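Local coordinates for protein muramidase (Sodiomyces alcalophilus, PDB 6ZM8) that hydrolyses the glycosidic links of bacterial peptidoglycan as a family GH25 lysozyme, probably between N-acetylmuramic acid and N-acetylglucosamine, at residues G81-K85 with I127-W131; G57-F61 with Q72-F76; I117-T122 with R150-C155; R25-I29 with L90-L94; R1-I7 with G188-F194. All blocks are in the same frame, centred on the assembly; numbering follows the deposited sequence.

Contact 1 (G81-K85 with I127-W131); sequences GGWSK and ITSRW
G81-K85 is irregular loop chain between helix 69-78 and strand 93-95, while I127-W131 carries the last two residues of helix 110-128 and the chain leaving it. The nearest CA atoms are those of W83 and T128, 6.0 Å apart. G81 (phi/psi -89/10) touches lightly, its O lying 4.1 Å from T128 CG2 and accepting a hydrogen bond from Y124 OH. W83 runs extended (-122/150) and is the centre of the contact. With chi1 trans (179°) and chi2 77°, its CE3 is 3.6 Å from T128 O and its CZ3 3.3 Å from S129 OG. R130, with chi1, chi2 and chi3 all m, lays its aliphatic part over one ring face, CD 3.7 Å from the centroid of the six-membered ring and 4° off its normal, a CH-pi contact. A wide, flat indole can lie against the helix end and still take arginine methylenes on its face. W83 NE1 and R130 NH1, 3.2 Å apart, are both donors; NE1 turns to A205 O, and R130 NH2 to L204 O. Opposite W83, S129 leaves the helix with positive phi (88°), its OG bonding T128 O (2.7 Å). T128 OG1, itself bonded to Y124 O, accepts from R130 N (3.0 Å): an ST turn at a helix C-terminus, leading to barrel strand 133-136.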
# COMPACT_ATOMS: atom_id res chain seq x y z
N GLY A 81 2.68 -6.36 8.60
CA GLY A 81 3.23 -6.36 7.25
C GLY A 81 4.05 -7.58 6.91
O GLY A 81 4.69 -7.61 5.84
N GLY A 82 4.04 -8.62 7.74
CA GLY A 82 4.73 -9.85 7.39
C GLY A 82 4.08 -10.51 6.18
O GLY A 82 2.90 -10.34 5.90
N TRP A 83 4.87 -11.29 5.48
CA TRP A 83 4.43 -11.93 4.25
C TRP A 83 4.57 -13.45 4.38
O TRP A 83 5.45 -13.92 5.04
CB TRP A 83 5.19 -11.37 3.05
CG TRP A 83 4.80 -11.99 1.75
CD1 TRP A 83 3.68 -11.75 1.01
CD2 TRP A 83 5.52 -13.03 1.06
NE1 TRP A 83 3.68 -12.56 -0.11
CE2 TRP A 83 4.79 -13.34 -0.12
CE3 TRP A 83 6.74 -13.67 1.28
CZ2 TRP A 83 5.25 -14.27 -1.05
CZ3 TRP A 83 7.20 -14.57 0.35
CH2 TRP A 83 6.47 -14.86 -0.81
N SER A 84 3.75 -14.22 3.72
CA SER A 84 4.07 -15.65 3.53
C SER A 84 3.52 -16.02 2.15
O SER A 84 2.56 -15.42 1.67
CB SER A 84 3.60 -16.54 4.64
OG SER A 84 2.22 -16.79 4.55
N LYS A 85 4.13 -17.05 1.59
CA LYS A 85 3.94 -17.52 0.21
C LYS A 85 2.77 -18.53 0.16
O LYS A 85 2.91 -19.65 -0.26
CB LYS A 85 5.22 -18.10 -0.39
CG LYS A 85 5.17 -18.16 -1.92
CD LYS A 85 6.11 -19.20 -2.49
CE LYS A 85 6.10 -19.29 -3.99
NZ LYS A 85 6.78 -18.12 -4.61
N ILE A 127 13.81 -8.29 5.22
CA ILE A 127 13.07 -8.98 6.27
C ILE A 127 12.16 -10.05 5.65
O ILE A 127 12.12 -11.18 6.10
CB ILE A 127 12.26 -8.00 7.14
CG1 ILE A 127 13.20 -7.07 7.90
CG2 ILE A 127 11.37 -8.76 8.09
CD1 ILE A 127 12.53 -5.88 8.49
N THR A 128 11.35 -9.64 4.67
CA THR A 128 10.23 -10.44 4.23
C THR A 128 10.50 -11.27 2.98
O THR A 128 9.70 -12.20 2.71
CB THR A 128 8.98 -9.57 3.94
OG1 THR A 128 9.20 -8.80 2.75
CG2 THR A 128 8.57 -8.72 5.10
N SER A 129 11.50 -10.90 2.19
CA SER A 129 11.80 -11.39 0.85
C SER A 129 11.08 -10.61 -0.26
O SER A 129 11.35 -10.90 -1.44
CB SER A 129 11.56 -12.90 0.64
OG SER A 129 10.22 -13.21 0.31
N ARG A 130 10.19 -9.69 0.09
CA ARG A 130 9.39 -9.00 -0.91
C ARG A 130 9.75 -7.52 -1.01
O ARG A 130 9.96 -6.84 -0.00
CB ARG A 130 7.90 -9.05 -0.54
CG ARG A 130 7.33 -10.47 -0.49
CD ARG A 130 7.51 -11.20 -1.83
NE ARG A 130 6.97 -10.47 -2.96
CZ ARG A 130 5.71 -10.54 -3.41
NH1 ARG A 130 4.87 -11.44 -2.88
NH2 ARG A 130 5.31 -9.79 -4.44
N TRP A 131 9.77 -7.03 -2.25
CA TRP A 131 9.75 -5.59 -2.45
C TRP A 131 8.33 -5.09 -2.15
O TRP A 131 7.36 -5.68 -2.60
CB TRP A 131 10.14 -5.21 -3.89
CG TRP A 131 11.52 -5.64 -4.24
CD1 TRP A 131 11.87 -6.64 -5.10
CD2 TRP A 131 12.75 -5.15 -3.71
NE1 TRP A 131 13.23 -6.79 -5.13
CE2 TRP A 131 13.80 -5.89 -4.29
CE3 TRP A 131 13.08 -4.17 -2.79
CZ2 TRP A 131 15.14 -5.68 -3.97
CZ3 TRP A 131 14.41 -3.96 -2.48
CH2 TRP A 131 15.44 -4.70 -3.06

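Contact 2 (G57-F61 with Q72-F76); sequences GAYHF and QARYF
Strand 57-61 and helix 72-76 run in roughly opposite directions, their axes at 144° and 9.4 Å apart at closest; H60 and F76 have the nearest CA atoms, at 6.3 Å. The extended backbone turns A58 and H60 toward the helix and Y59 and F61 away from it, and Q72 and F76, one helical turn apart, answer. The polar link is a single nearly linear hydrogen bond, H60 NE2 to Q72 OE1 (2.9 Å, 176°), made possible by trans chi1 in H60 and an extended Q72 (chi1 m, chi2 t). Both ends are held further: H60 ND1 bonds T32 OG1, and Q72 NE2 bonds S67 OG and Q63 O, so that no buried polar end is wasted. The aromatic part rests on F76, also chi1 trans. H60 CB sits over its face, 3.8 Å from the ring centroid, as a CH-pi contact, and the two rings meet obliquely, planes at 51°. Apolar packing adds A58 CB to F76 CE1 at 3.8 Å; small A58 lets the ring come so near the strand that its CZ is 3.4 Å from A58 O. This is the strand-helix packing of a beta-alpha-beta unit, here 55-61, 69-78 and 93-95 of a TIM-type barrel.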
# COMPACT_ATOMS: atom_id res chain seq x y z
N GLY A 57 -3.45 -7.71 1.95
CA GLY A 57 -2.18 -7.19 2.38
C GLY A 57 -2.38 -6.09 3.40
O GLY A 57 -3.50 -5.63 3.64
N ALA A 58 -1.25 -5.65 3.95
CA ALA A 58 -1.21 -4.58 4.93
C ALA A 58 -0.53 -3.36 4.34
O ALA A 58 0.30 -3.49 3.41
CB ALA A 58 -0.44 -5.05 6.15
N TYR A 59 -0.78 -2.18 4.92
CA TYR A 59 -0.03 -0.99 4.54
C TYR A 59 0.44 -0.22 5.76
O TYR A 59 -0.11 -0.33 6.89
CB TYR A 59 -0.77 -0.11 3.52
CG TYR A 59 -1.97 0.66 4.01
CD1 TYR A 59 -1.85 1.92 4.57
CD2 TYR A 59 -3.27 0.15 3.84
CE1 TYR A 59 -2.96 2.68 4.93
CE2 TYR A 59 -4.40 0.89 4.19
CZ TYR A 59 -4.23 2.17 4.74
OH TYR A 59 -5.33 2.91 5.09
N HIS A 60 1.50 0.57 5.51
CA HIS A 60 2.18 1.38 6.52
C HIS A 60 2.11 2.83 6.10
O HIS A 60 2.52 3.18 4.97
CB HIS A 60 3.67 0.97 6.55
CG HIS A 60 4.46 1.83 7.49
ND1 HIS A 60 4.38 1.64 8.87
CD2 HIS A 60 5.26 2.90 7.23
CE1 HIS A 60 5.15 2.57 9.40
NE2 HIS A 60 5.67 3.37 8.45
N PHE A 61 1.65 3.72 6.99
CA PHE A 61 1.68 5.15 6.71
C PHE A 61 3.04 5.73 7.11
O PHE A 61 3.38 5.79 8.31
CB PHE A 61 0.52 5.89 7.39
CG PHE A 61 0.40 7.32 6.89
CD1 PHE A 61 1.21 8.34 7.35
CD2 PHE A 61 -0.46 7.60 5.85
CE1 PHE A 61 1.15 9.62 6.80
CE2 PHE A 61 -0.54 8.87 5.32
CZ PHE A 61 0.26 9.88 5.79
N GLN A 72 11.01 2.01 10.39
CA GLN A 72 9.58 1.86 10.07
C GLN A 72 9.31 0.56 9.32
O GLN A 72 8.25 -0.05 9.54
CB GLN A 72 9.08 3.10 9.32
CG GLN A 72 8.88 4.23 10.34
CD GLN A 72 8.39 5.54 9.79
OE1 GLN A 72 7.45 5.59 8.98
NE2 GLN A 72 8.99 6.61 10.26
N ALA A 73 10.24 0.11 8.46
CA ALA A 73 10.04 -1.18 7.81
C ALA A 73 10.04 -2.31 8.84
O ALA A 73 9.24 -3.24 8.73
CB ALA A 73 11.13 -1.41 6.77
N ARG A 74 10.94 -2.25 9.83
CA ARG A 74 10.96 -3.27 10.88
C ARG A 74 9.66 -3.25 11.66
O ARG A 74 9.09 -4.31 11.99
CB ARG A 74 12.14 -3.06 11.85
CG ARG A 74 13.48 -3.46 11.30
CD ARG A 74 14.61 -3.37 12.33
NE ARG A 74 15.05 -2.00 12.57
CZ ARG A 74 16.01 -1.32 11.86
NH1 ARG A 74 16.53 -1.95 10.81
NH2 ARG A 74 16.31 -0.08 12.13
N TYR A 75 9.19 -2.07 12.04
CA TYR A 75 7.96 -1.95 12.83
C TYR A 75 6.77 -2.51 12.04
O TYR A 75 5.96 -3.27 12.56
CB TYR A 75 7.74 -0.49 13.21
CG TYR A 75 6.57 -0.27 14.12
CD1 TYR A 75 6.57 -0.72 15.41
CD2 TYR A 75 5.45 0.43 13.70
CE1 TYR A 75 5.51 -0.48 16.29
CE2 TYR A 75 4.38 0.68 14.54
CZ TYR A 75 4.42 0.25 15.84
OH TYR A 75 3.38 0.56 16.67
N PHE A 76 6.67 -2.12 10.77
CA PHE A 76 5.60 -2.62 9.91
C PHE A 76 5.65 -4.14 9.76
O PHE A 76 4.64 -4.83 9.95
CB PHE A 76 5.74 -1.93 8.55
CG PHE A 76 4.80 -2.41 7.49
CD1 PHE A 76 3.42 -2.47 7.69
CD2 PHE A 76 5.29 -2.73 6.22
CE1 PHE A 76 2.57 -2.83 6.65
CE2 PHE A 76 4.43 -3.07 5.18
CZ PHE A 76 3.07 -3.12 5.40

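Contact 3 (I117-T122 with R150-C155); sequences IEDFVT and RFANRC
E118 anchors a salt-bridge network with two arginines. R154 meets its carboxylate end-on, in a bidentate pair of hydrogen bonds, NH2 to OE1 (2.9 Å, 170°) and NH1 to OE2 (2.8 Å, 174°), and R150 NH2 forms a second salt bridge to OE1 at 2.8 Å. The E118 CB points sideways, but chi1 t and chi2 p swing the acid across to the loop. Its long, flexible chain suits a partly exposed place between two cations. R154 NH2 also binds R150 O (3.1 Å), and R154 makes a cation-pi contact with W131. Behind the charges, apolar F151, chi1 m, receives I117 CG2 over its ring face, 3.7 Å from the centroid (CH-pi), while V121 CG2 reaches F151 CD1 at 4.0 Å and V121 CG1 reaches C155 SG at 4.0 Å. The nearest CA atoms are those of E118 and F151 (7.8 Å) and of V121 and C155 (8.1 Å); the N atoms of R154 and C155 bond F151 O. Helix 110-128 is thus joined to the loop between helix 138-145, whose W141 touches I117 and F151, and strand 157-160, while F120 packs on helix 69-78.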
# COMPACT_ATOMS: atom_id res chain seq x y z
N ILE A 117 13.02 6.38 1.47
CA ILE A 117 12.21 5.34 0.81
C ILE A 117 13.09 4.13 0.49
O ILE A 117 12.68 2.99 0.71
CB ILE A 117 11.51 5.91 -0.43
CG1 ILE A 117 10.53 7.03 -0.03
CG2 ILE A 117 10.79 4.80 -1.20
CD1 ILE A 117 10.09 7.90 -1.20
N GLU A 118 14.31 4.37 -0.04
CA GLU A 118 15.22 3.27 -0.32
C GLU A 118 15.49 2.45 0.93
O GLU A 118 15.54 1.21 0.90
CB GLU A 118 16.51 3.83 -0.91
CG GLU A 118 17.54 2.75 -1.27
CD GLU A 118 17.07 1.84 -2.38
OE1 GLU A 118 16.86 2.33 -3.50
OE2 GLU A 118 16.81 0.67 -2.12
N ASP A 119 15.71 3.13 2.06
CA ASP A 119 15.98 2.43 3.31
C ASP A 119 14.77 1.57 3.71
O ASP A 119 14.92 0.41 4.12
CB ASP A 119 16.35 3.45 4.39
CG ASP A 119 17.00 2.87 5.62
OD1 ASP A 119 17.62 1.81 5.54
OD2 ASP A 119 16.91 3.57 6.67
N PHE A 120 13.57 2.12 3.58
CA PHE A 120 12.37 1.33 3.89
C PHE A 120 12.27 0.11 2.97
O PHE A 120 12.05 -1.02 3.43
CB PHE A 120 11.11 2.22 3.76
CG PHE A 120 9.86 1.49 4.17
CD1 PHE A 120 9.22 0.59 3.31
CD2 PHE A 120 9.31 1.70 5.43
CE1 PHE A 120 8.09 -0.11 3.72
CE2 PHE A 120 8.16 1.01 5.83
CZ PHE A 120 7.56 0.11 4.98
N VAL A 121 12.37 0.32 1.66
CA VAL A 121 12.06 -0.81 0.77
C VAL A 121 13.19 -1.86 0.82
O VAL A 121 12.90 -3.04 0.67
CB VAL A 121 11.74 -0.37 -0.67
CG1 VAL A 121 10.65 0.71 -0.69
CG2 VAL A 121 12.95 0.12 -1.42
N THR A 122 14.46 -1.45 0.94
CA THR A 122 15.53 -2.43 1.08
C THR A 122 15.37 -3.21 2.38
O THR A 122 15.55 -4.44 2.40
CB THR A 122 16.89 -1.71 1.00
OG1 THR A 122 17.07 -1.22 -0.31
CG2 THR A 122 18.04 -2.63 1.33
N ARG A 150 13.63 5.64 -9.17
CA ARG A 150 14.53 4.68 -8.55
C ARG A 150 13.88 3.39 -8.10
O ARG A 150 14.58 2.41 -7.90
CB ARG A 150 15.31 5.34 -7.41
CG ARG A 150 16.38 6.23 -8.10
CD ARG A 150 17.58 6.64 -7.31
NE ARG A 150 17.52 6.02 -6.00
CZ ARG A 150 18.42 5.29 -5.37
NH1 ARG A 150 19.62 5.00 -5.91
NH2 ARG A 150 18.06 4.82 -4.19
N PHE A 151 12.57 3.39 -7.90
CA PHE A 151 11.88 2.24 -7.28
C PHE A 151 11.03 1.47 -8.29
O PHE A 151 10.54 0.40 -7.93
CB PHE A 151 11.01 2.71 -6.12
CG PHE A 151 11.83 3.51 -5.15
CD1 PHE A 151 12.80 2.90 -4.36
CD2 PHE A 151 11.70 4.87 -5.08
CE1 PHE A 151 13.66 3.66 -3.58
CE2 PHE A 151 12.57 5.63 -4.29
CZ PHE A 151 13.54 5.02 -3.55
N ALA A 152 10.85 1.97 -9.51
CA ALA A 152 9.84 1.39 -10.40
C ALA A 152 10.14 -0.04 -10.82
O ALA A 152 9.21 -0.82 -11.03
CB ALA A 152 9.67 2.26 -11.62
N ASN A 153 11.42 -0.42 -10.90
CA ASN A 153 11.80 -1.78 -11.34
C ASN A 153 11.85 -2.79 -10.18
O ASN A 153 12.26 -3.94 -10.34
CB ASN A 153 13.19 -1.72 -11.97
CG ASN A 153 13.63 -3.06 -12.51
OD1 ASN A 153 12.95 -3.68 -13.34
ND2 ASN A 153 14.78 -3.49 -12.07
N ARG A 154 11.50 -2.37 -9.01
CA ARG A 154 11.33 -3.27 -7.87
C ARG A 154 9.91 -3.25 -7.29
O ARG A 154 9.39 -4.29 -6.90
CB ARG A 154 12.31 -2.92 -6.74
CG ARG A 154 13.75 -3.30 -7.06
CD ARG A 154 14.74 -2.75 -6.04
NE ARG A 154 14.81 -1.31 -6.15
CZ ARG A 154 15.35 -0.51 -5.22
NH1 ARG A 154 15.84 -1.04 -4.10
NH2 ARG A 154 15.41 0.79 -5.42
N CYS A 155 9.36 -2.07 -7.14
CA CYS A 155 8.16 -1.85 -6.30
C CYS A 155 6.95 -1.61 -7.18
O CYS A 155 6.89 -0.59 -7.86
CB CYS A 155 8.36 -0.62 -5.42
SG CYS A 155 9.73 -0.80 -4.26

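Contact 4 (R25-I29 with L90-L94); sequences RFVYI and LPGAL
L90 and P91 approach in an extended conformation (psi 152° and 146°), and the chain from L90 to A93 runs 31° from the direction of F26 to Y28. L90, with chi1 m and chi2 t, points its CB toward strand 26-29 and places CD1 over one face of the Y28 ring, 4.1 Å from the centroid, as a CH-pi contact; the same CD1 lies 3.7 Å from Y28 CE2 and 4.3 Å from F26 CB. A branched aliphatic side chain fits well against this flat ring. P91 has its CB pointing away but offers its carbonyl: Y28 OH donates to P91 O at 2.8 Å, near the plane of the phenol, so a tyrosine can be buried here with its hydroxyl satisfied. Its chi1 of -94° lies between wells and carries the ring from a sideways CB across to this acceptor. In the barrel, strand 55-61 lies between strands 26-33 and 93-95 and is parallel to both, so those two do not pair directly; side chains of one segment reach side chains and a carbonyl of the other inside the barrel, where W158 stacks on Y28 and V133 touches it. G92 follows, its N bonded to Y124 OH. A93 lies 8.2 Å from Y28 (CA to CA) with CB toward the tyrosine, 3.9 Å from Y28 CE1; a methyl group is small enough to pack beside the tyrosine ring.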
# COMPACT_ATOMS: atom_id res chain seq x y z
N ARG A 25 -12.02 -8.89 -4.71
CA ARG A 25 -11.16 -10.06 -4.56
C ARG A 25 -9.90 -9.80 -3.75
O ARG A 25 -9.24 -10.76 -3.33
CB ARG A 25 -10.80 -10.66 -5.93
CG ARG A 25 -12.02 -11.21 -6.68
CD ARG A 25 -12.53 -12.51 -6.05
NE ARG A 25 -13.72 -13.04 -6.73
CZ ARG A 25 -14.97 -12.79 -6.39
NH1 ARG A 25 -15.27 -11.92 -5.44
NH2 ARG A 25 -15.94 -13.42 -7.04
N PHE A 26 -9.55 -8.53 -3.53
CA PHE A 26 -8.39 -8.22 -2.70
C PHE A 26 -8.73 -7.01 -1.83
O PHE A 26 -9.60 -6.21 -2.15
CB PHE A 26 -7.13 -7.97 -3.55
CG PHE A 26 -7.20 -6.72 -4.40
CD1 PHE A 26 -6.78 -5.49 -3.89
CD2 PHE A 26 -7.76 -6.77 -5.69
CE1 PHE A 26 -6.92 -4.33 -4.65
CE2 PHE A 26 -7.89 -5.61 -6.44
CZ PHE A 26 -7.47 -4.41 -5.93
N VAL A 27 -7.97 -6.92 -0.74
CA VAL A 27 -8.13 -5.80 0.19
C VAL A 27 -6.75 -5.49 0.79
O VAL A 27 -6.01 -6.39 1.16
CB VAL A 27 -9.19 -6.11 1.25
CG1 VAL A 27 -8.82 -7.31 2.12
CG2 VAL A 27 -9.50 -4.88 2.12
N TYR A 28 -6.48 -4.19 0.92
CA TYR A 28 -5.36 -3.68 1.71
C TYR A 28 -5.90 -3.06 3.00
O TYR A 28 -6.92 -2.38 3.00
CB TYR A 28 -4.52 -2.64 0.94
CG TYR A 28 -3.33 -3.22 0.21
CD1 TYR A 28 -2.23 -3.65 0.92
CD2 TYR A 28 -3.30 -3.32 -1.17
CE1 TYR A 28 -1.10 -4.17 0.28
CE2 TYR A 28 -2.17 -3.84 -1.83
CZ TYR A 28 -1.08 -4.26 -1.09
OH TYR A 28 -0.02 -4.78 -1.79
N ILE A 29 -5.16 -3.30 4.09
CA ILE A 29 -5.64 -2.99 5.44
C ILE A 29 -4.53 -2.24 6.17
O ILE A 29 -3.39 -2.70 6.24
CB ILE A 29 -5.99 -4.29 6.19
CG1 ILE A 29 -7.07 -5.06 5.43
CG2 ILE A 29 -6.43 -3.98 7.61
CD1 ILE A 29 -7.26 -6.49 5.92
N LEU A 90 -0.61 -10.34 -0.14
CA LEU A 90 0.07 -9.36 -0.97
C LEU A 90 1.31 -8.85 -0.25
O LEU A 90 1.36 -8.79 0.99
CB LEU A 90 -0.88 -8.18 -1.24
CG LEU A 90 -2.09 -8.55 -2.10
CD1 LEU A 90 -3.11 -7.42 -2.12
CD2 LEU A 90 -1.68 -8.94 -3.50
N PRO A 91 2.33 -8.41 -0.99
CA PRO A 91 3.42 -7.70 -0.36
C PRO A 91 2.86 -6.45 0.33
O PRO A 91 1.94 -5.81 -0.15
CB PRO A 91 4.35 -7.34 -1.52
CG PRO A 91 3.38 -7.25 -2.71
CD PRO A 91 2.39 -8.35 -2.48
N GLY A 92 3.46 -6.09 1.47
CA GLY A 92 3.04 -4.90 2.17
C GLY A 92 3.24 -3.66 1.29
O GLY A 92 4.13 -3.61 0.43
N ALA A 93 2.42 -2.64 1.57
CA ALA A 93 2.49 -1.38 0.85
C ALA A 93 2.97 -0.26 1.76
O ALA A 93 2.54 -0.11 2.92
CB ALA A 93 1.13 -1.00 0.28
N LEU A 94 3.86 0.57 1.19
CA LEU A 94 4.34 1.80 1.79
C LEU A 94 3.42 2.93 1.29
O LEU A 94 3.45 3.27 0.10
CB LEU A 94 5.77 2.06 1.37
CG LEU A 94 6.35 3.38 1.87
CD1 LEU A 94 6.44 3.42 3.39
CD2 LEU A 94 7.72 3.62 1.25

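Contact 5 (R1-I7 with G188-F194); sequences RIPGFDI and GGDSNWF
Strands 2-7 and 190-194 pair antiparallel, axes at 142°. I2-F194, G4-N192 and D6-D190 are hydrogen-bonded pairs, each bonded reciprocally: I2 N to F194 O 3.0 Å and F194 N to I2 O 2.8 Å; G4 N to N192 O and N192 N to G4 O, both 2.9 Å; D6 N to D190 O 2.9 Å and D190 N to D6 O 3.0 Å. P3 and F5 occupy non-hydrogen-bonded positions, so the proline's lack of an NH costs no hydrogen bond to strand 190-194. N192 ND2 donates to D6 OD2 (2.9 Å), which also accepts from Q180; N192 OD1 takes W158 NE1. D6 OD1 and D190 OD2 are 2.5 Å apart; one acid probably carries a proton. At the terminus, R1 lies flat on W193, CZ 3.7 Å from the five-membered ring centroid. This antiparallel pairing closes the barrel as in GH25 enzymes, with D6 toward the strand's C-terminal end, consistent with the usual active-site side of TIM barrels.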
# COMPACT_ATOMS: atom_id res chain seq x y z
N ARG A 1 -9.23 -6.23 -15.52
CA ARG A 1 -9.05 -5.64 -14.23
C ARG A 1 -9.78 -6.45 -13.19
O ARG A 1 -10.77 -7.09 -13.55
CB ARG A 1 -9.74 -4.28 -14.30
CG ARG A 1 -8.93 -3.12 -13.84
CD ARG A 1 -9.38 -1.82 -14.48
NE ARG A 1 -10.83 -1.69 -14.54
CZ ARG A 1 -11.49 -0.59 -14.93
NH1 ARG A 1 -12.82 -0.54 -14.97
NH2 ARG A 1 -10.80 0.47 -15.30
N ILE A 2 -9.32 -6.40 -11.93
CA ILE A 2 -9.96 -7.06 -10.81
C ILE A 2 -10.31 -6.01 -9.78
O ILE A 2 -9.46 -5.18 -9.44
CB ILE A 2 -9.08 -8.16 -10.21
CG1 ILE A 2 -8.91 -9.27 -11.26
CG2 ILE A 2 -9.65 -8.70 -8.91
CD1 ILE A 2 -8.01 -10.40 -10.81
N PRO A 3 -11.53 -6.03 -9.20
CA PRO A 3 -11.88 -5.07 -8.16
C PRO A 3 -11.34 -5.47 -6.79
O PRO A 3 -11.34 -6.64 -6.42
CB PRO A 3 -13.43 -5.08 -8.13
CG PRO A 3 -13.83 -6.23 -8.96
CD PRO A 3 -12.68 -6.88 -9.54
N GLY A 4 -11.00 -4.44 -6.01
CA GLY A 4 -10.72 -4.62 -4.61
C GLY A 4 -10.86 -3.28 -3.90
O GLY A 4 -11.44 -2.34 -4.42
N PHE A 5 -10.34 -3.22 -2.66
CA PHE A 5 -10.64 -2.07 -1.82
C PHE A 5 -9.57 -1.97 -0.72
O PHE A 5 -8.67 -2.80 -0.62
CB PHE A 5 -12.09 -2.10 -1.29
CG PHE A 5 -12.44 -3.15 -0.27
CD1 PHE A 5 -12.52 -4.51 -0.59
CD2 PHE A 5 -12.76 -2.78 1.03
CE1 PHE A 5 -12.93 -5.45 0.34
CE2 PHE A 5 -13.19 -3.71 1.97
CZ PHE A 5 -13.28 -5.04 1.62
N ASP A 6 -9.68 -0.92 0.09
CA ASP A 6 -8.80 -0.78 1.24
C ASP A 6 -9.54 -0.08 2.36
O ASP A 6 -10.48 0.69 2.15
CB ASP A 6 -7.46 -0.07 0.90
CG ASP A 6 -7.66 1.34 0.38
OD1 ASP A 6 -7.86 2.24 1.24
OD2 ASP A 6 -7.64 1.53 -0.86
N ILE A 7 -9.10 -0.41 3.57
CA ILE A 7 -9.73 0.01 4.82
C ILE A 7 -8.65 0.27 5.88
O ILE A 7 -7.51 -0.21 5.80
CB ILE A 7 -10.74 -1.04 5.32
CG1 ILE A 7 -10.05 -2.40 5.57
CG2 ILE A 7 -11.93 -1.15 4.37
CD1 ILE A 7 -11.01 -3.52 5.91
N GLY A 188 -17.67 1.57 3.25
CA GLY A 188 -16.67 2.43 3.84
C GLY A 188 -15.27 1.98 3.39
O GLY A 188 -14.97 0.78 3.37
N GLY A 189 -14.44 2.95 3.05
CA GLY A 189 -13.10 2.70 2.56
C GLY A 189 -12.92 3.21 1.16
O GLY A 189 -13.73 3.97 0.63
N ASP A 190 -11.81 2.79 0.55
CA ASP A 190 -11.47 3.23 -0.79
C ASP A 190 -11.58 2.07 -1.78
O ASP A 190 -11.42 0.92 -1.40
CB ASP A 190 -10.04 3.80 -0.85
CG ASP A 190 -9.82 4.80 0.27
OD1 ASP A 190 -10.52 5.78 0.35
OD2 ASP A 190 -8.89 4.55 1.13
N SER A 191 -11.83 2.40 -3.05
CA SER A 191 -11.95 1.39 -4.09
C SER A 191 -10.70 1.36 -4.96
O SER A 191 -10.17 2.42 -5.32
CB SER A 191 -13.15 1.67 -4.99
OG SER A 191 -14.35 1.76 -4.22
N ASN A 192 -10.29 0.15 -5.32
CA ASN A 192 -9.11 -0.07 -6.14
C ASN A 192 -9.42 -0.99 -7.32
O ASN A 192 -10.26 -1.89 -7.25
CB ASN A 192 -8.00 -0.78 -5.33
CG ASN A 192 -7.58 0.08 -4.16
OD1 ASN A 192 -7.08 1.19 -4.35
ND2 ASN A 192 -7.78 -0.42 -2.94
N TRP A 193 -8.64 -0.79 -8.39
CA TRP A 193 -8.50 -1.76 -9.47
C TRP A 193 -7.12 -2.37 -9.41
O TRP A 193 -6.13 -1.66 -9.22
CB TRP A 193 -8.65 -1.11 -10.85
CG TRP A 193 -10.00 -0.51 -11.12
CD1 TRP A 193 -10.26 0.78 -11.43
CD2 TRP A 193 -11.29 -1.16 -11.10
NE1 TRP A 193 -11.59 0.99 -11.64
CE2 TRP A 193 -12.27 -0.17 -11.39
CE3 TRP A 193 -11.71 -2.47 -10.86
CZ2 TRP A 193 -13.64 -0.46 -11.43
CZ3 TRP A 193 -13.07 -2.75 -10.89
CH2 TRP A 193 -14.01 -1.77 -11.18
N PHE A 194 -7.05 -3.68 -9.65
CA PHE A 194 -5.80 -4.36 -9.95
C PHE A 194 -5.70 -4.52 -11.46
O PHE A 194 -6.64 -5.00 -12.12
CB PHE A 194 -5.77 -5.76 -9.28
CG PHE A 194 -4.61 -6.60 -9.76
CD1 PHE A 194 -3.31 -6.34 -9.36
CD2 PHE A 194 -4.83 -7.66 -10.64
CE1 PHE A 194 -2.26 -7.13 -9.81
CE2 PHE A 194 -3.78 -8.45 -11.09
CZ PHE A 194 -2.50 -8.19 -10.67

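In the fold
Contacts 2 and 4 are wholly buried: contact 4 lies within the barrel and contact 2 between its wall and a surrounding helix, with H60 N probably hydrogen-bonded to A93 O (2.9 Å). Contacts 1 and 3 sit farther out and are partly exposed; both use helix 110-128, and W131 of contact 1 packs on R154 of contact 3. Contact 5, also partly buried, adds strand 2-7 beside strand 26-33, Y28 O probably hydrogen-bonded to I7 N (3.0 Å). Chemistry follows place: a single side-chain hydrogen bond across each of contacts 2 and 4, salt bridges in contact 3, arginine methylenes over a tryptophan in contact 1, a stacked guanidinium and backbone ladder in contact 5.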